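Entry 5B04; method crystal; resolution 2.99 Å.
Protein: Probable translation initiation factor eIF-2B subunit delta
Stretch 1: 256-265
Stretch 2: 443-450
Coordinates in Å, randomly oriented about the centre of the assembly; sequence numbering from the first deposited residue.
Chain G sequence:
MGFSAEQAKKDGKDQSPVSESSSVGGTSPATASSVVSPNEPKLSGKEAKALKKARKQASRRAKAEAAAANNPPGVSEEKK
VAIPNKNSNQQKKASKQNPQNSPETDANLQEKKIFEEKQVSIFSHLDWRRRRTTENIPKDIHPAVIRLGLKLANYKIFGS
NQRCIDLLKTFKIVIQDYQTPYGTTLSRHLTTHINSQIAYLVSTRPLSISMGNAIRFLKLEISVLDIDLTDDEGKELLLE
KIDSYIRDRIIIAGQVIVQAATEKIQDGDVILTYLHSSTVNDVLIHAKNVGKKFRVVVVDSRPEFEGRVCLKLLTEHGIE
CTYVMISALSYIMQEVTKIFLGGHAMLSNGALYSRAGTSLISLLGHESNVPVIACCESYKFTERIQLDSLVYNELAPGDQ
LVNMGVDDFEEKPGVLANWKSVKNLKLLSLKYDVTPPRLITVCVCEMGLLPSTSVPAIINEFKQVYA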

# COMPACT_ATOMS: atom_id res chain seq x y z
N VAL G 256 -23.88 -20.77 -23.63
CA VAL G 256 -24.49 -19.45 -23.51
C VAL G 256 -23.43 -18.38 -23.37
O VAL G 256 -23.47 -17.35 -24.05
CB VAL G 256 -25.45 -19.38 -22.30
CG1 VAL G 256 -25.99 -17.97 -22.14
CG2 VAL G 256 -26.58 -20.38 -22.46
N ILE G 257 -22.47 -18.62 -22.47
CA ILE G 257 -21.36 -17.71 -22.25
C ILE G 257 -20.59 -17.47 -23.54
O ILE G 257 -20.24 -16.33 -23.86
CB ILE G 257 -20.39 -18.25 -21.18
CG1 ILE G 257 -21.10 -18.40 -19.84
CG2 ILE G 257 -19.17 -17.34 -21.04
CD1 ILE G 257 -20.22 -18.96 -18.74
N VAL G 258 -20.34 -18.54 -24.28
CA VAL G 258 -19.58 -18.45 -25.53
C VAL G 258 -20.21 -17.48 -26.53
O VAL G 258 -19.52 -16.61 -27.06
CB VAL G 258 -19.43 -19.84 -26.19
CG1 VAL G 258 -18.92 -19.68 -27.61
CG2 VAL G 258 -18.48 -20.71 -25.39
N GLN G 259 -21.52 -17.60 -26.76
CA GLN G 259 -22.19 -16.76 -27.75
C GLN G 259 -22.38 -15.34 -27.21
O GLN G 259 -22.38 -14.37 -27.98
CB GLN G 259 -23.53 -17.36 -28.18
CG GLN G 259 -24.74 -17.15 -27.26
CD GLN G 259 -25.92 -18.01 -27.69
OE1 GLN G 259 -25.75 -19.01 -28.38
NE2 GLN G 259 -27.13 -17.61 -27.31
N ALA G 260 -22.52 -15.23 -25.90
CA ALA G 260 -22.60 -13.93 -25.25
C ALA G 260 -21.27 -13.19 -25.40
O ALA G 260 -21.25 -11.98 -25.65
CB ALA G 260 -22.96 -14.10 -23.78
N ALA G 261 -20.18 -13.92 -25.25
CA ALA G 261 -18.84 -13.34 -25.35
C ALA G 261 -18.43 -13.09 -26.79
O ALA G 261 -17.76 -12.10 -27.10
CB ALA G 261 -17.83 -14.23 -24.65
N THR G 262 -18.82 -14.00 -27.68
CA THR G 262 -18.42 -13.94 -29.09
C THR G 262 -18.93 -12.68 -29.78
O THR G 262 -18.24 -12.08 -30.60
CB THR G 262 -18.91 -15.17 -29.87
OG1 THR G 262 -18.45 -16.36 -29.22
CG2 THR G 262 -18.41 -15.15 -31.30
N GLU G 263 -20.14 -12.26 -29.43
CA GLU G 263 -20.75 -11.10 -30.06
C GLU G 263 -20.13 -9.79 -29.59
O GLU G 263 -20.43 -8.72 -30.12
CB GLU G 263 -22.26 -11.09 -29.81
CG GLU G 263 -23.00 -12.25 -30.46
CD GLU G 263 -22.78 -12.30 -31.97
OE1 GLU G 263 -22.77 -11.23 -32.61
OE2 GLU G 263 -22.61 -13.41 -32.51
N LYS G 264 -19.25 -9.88 -28.59
CA LYS G 264 -18.49 -8.72 -28.15
C LYS G 264 -17.22 -8.58 -28.97
O LYS G 264 -16.56 -7.54 -28.94
CB LYS G 264 -18.16 -8.83 -26.66
CG LYS G 264 -19.25 -8.28 -25.76
CD LYS G 264 -19.57 -6.84 -26.13
CE LYS G 264 -20.67 -6.27 -25.26
NZ LYS G 264 -20.91 -4.82 -25.55
N ILE G 265 -16.88 -9.62 -29.72
CA ILE G 265 -15.73 -9.60 -30.60
C ILE G 265 -16.05 -8.87 -31.90
O ILE G 265 -17.06 -9.14 -32.55
CB ILE G 265 -15.24 -11.02 -30.93
CG1 ILE G 265 -14.86 -11.76 -29.65
CG2 ILE G 265 -14.06 -10.98 -31.89
CD1 ILE G 265 -14.41 -13.19 -29.87
N CYS G 443 -18.35 -9.24 -16.24
CA CYS G 443 -18.41 -10.67 -15.99
C CYS G 443 -19.44 -11.32 -16.89
O CYS G 443 -20.62 -10.97 -16.85
CB CYS G 443 -18.73 -10.95 -14.52
SG CYS G 443 -18.93 -12.71 -14.14
N VAL G 444 -19.00 -12.27 -17.71
CA VAL G 444 -19.90 -12.94 -18.65
C VAL G 444 -20.25 -14.35 -18.16
O VAL G 444 -19.44 -15.27 -18.25
CB VAL G 444 -19.28 -13.04 -20.05
CG1 VAL G 444 -20.22 -13.78 -20.99
CG2 VAL G 444 -18.98 -11.65 -20.59
N CYS G 445 -21.46 -14.49 -17.65
CA CYS G 445 -21.98 -15.80 -17.26
C CYS G 445 -23.19 -16.14 -18.12
O CYS G 445 -23.45 -15.47 -19.12
CB CYS G 445 -22.36 -15.82 -15.77
SG CYS G 445 -23.52 -14.52 -15.28
N GLU G 446 -23.92 -17.18 -17.75
CA GLU G 446 -25.10 -17.58 -18.51
C GLU G 446 -26.30 -16.69 -18.17
O GLU G 446 -27.35 -16.79 -18.79
CB GLU G 446 -25.45 -19.05 -18.28
CG GLU G 446 -25.93 -19.38 -16.88
CD GLU G 446 -24.80 -19.72 -15.93
OE1 GLU G 446 -23.83 -18.93 -15.84
OE2 GLU G 446 -24.87 -20.78 -15.29
N MET G 447 -26.13 -15.83 -17.17
CA MET G 447 -27.14 -14.83 -16.85
C MET G 447 -26.95 -13.61 -17.73
O MET G 447 -27.78 -12.70 -17.75
CB MET G 447 -27.08 -14.45 -15.37
CG MET G 447 -26.82 -15.61 -14.42
SD MET G 447 -27.95 -16.99 -14.68
CE MET G 447 -27.51 -18.04 -13.30
N GLY G 448 -25.83 -13.58 -18.45
CA GLY G 448 -25.53 -12.49 -19.36
C GLY G 448 -24.32 -11.69 -18.92
O GLY G 448 -23.55 -12.12 -18.06
N LEU G 449 -24.15 -10.51 -19.52
CA LEU G 449 -23.05 -9.62 -19.16
C LEU G 449 -23.45 -8.74 -17.99
O LEU G 449 -24.33 -7.88 -18.11
CB LEU G 449 -22.64 -8.76 -20.36
CG LEU G 449 -21.76 -9.40 -21.43
CD1 LEU G 449 -22.53 -10.41 -22.28
CD2 LEU G 449 -21.12 -8.33 -22.30
N LEU G 450 -22.80 -8.95 -16.85
CA LEU G 450 -23.13 -8.23 -15.63
C LEU G 450 -21.88 -7.61 -15.01
O LEU G 450 -20.77 -8.07 -15.26
CB LEU G 450 -23.79 -9.17 -14.62
CG LEU G 450 -24.82 -10.16 -15.16
CD1 LEU G 450 -25.19 -11.18 -14.10
CD2 LEU G 450 -26.06 -9.44 -15.67

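No hydrogen bond joins the two stretches, although 374 Å² of surface is buried between them and their backbones come unusually close: the CA atoms of Ile-257 and Glu-446 lie 5.3 Å apart. The contact rests on apolar packing, and the backbone hydrogen bonds lie within each stretch: i to i+4 bonds along the helix, and the Cys-443/Leu-450 and Cys-445/Gly-448 pairs in the hairpin. The helix of residues 256-262 runs at 138° to the strand of residues 443-445, nearer antiparallel than parallel, with the axes approaching to 7.7 Å.

The strand leads into a tight hairpin. Cys-443 and Leu-450 are paired in both directions, with N of Cys-443 2.9 Å from O of Leu-450 and N of Leu-450 3.0 Å from O of Cys-443. A type I turn from Cys-445 to Gly-448 closes the loop, and a weak hydrogen bond from N of Met-447 to SG of Cys-445 (3.5 Å) adds to it. Gly-448 adopts phi/psi of 114/-166°, where a CB would be jammed against the carbonyl O of Met-447; the demand for glycine is therefore local, since such a CB would meet nothing of the helix.

At the turn, the helix sits close to the main chain itself. CG1 of Ile-257 lies 3.5 Å from C of Cys-445, and its CG2 lies 3.5 Å from O of Val-444, so this side chain packs against the peptide backbone as the strand enters the turn. One residue earlier, Val-256 places CG1 3.8 Å from CA of Glu-446. The acid's CB joins this apolar contact, 4.0 Å from CB of Val-256, while its carboxylate is hydrogen-bonded elsewhere in the structure.

Val-444 points toward the helix and meets three of its residues through CG1. This methyl is 3.7 Å from CG2 of Ile-257, 3.9 Å from CB of Ala-260 and 4.4 Å from CB of Ala-261. Dispersion and the exclusion of water favour this packing of apolar side chains.

Beyond the turn, Leu-449 extends the contact toward the C-terminal end of stretch 1. Its CD1 lies 4.0 Å from CB of Ala-260, and its CD2 lies 3.6 Å from CE of Lys-264. The lysine follows the helical segment in a type I turn from Thr-262 to Ile-265; its aliphatic chain covers the leucine while NZ finds a hydrogen-bonding partner elsewhere in the structure. Thr-262 takes no part in the interface, and its OG1 instead donates a very short 2.4 Å hydrogen bond to O of Val-258.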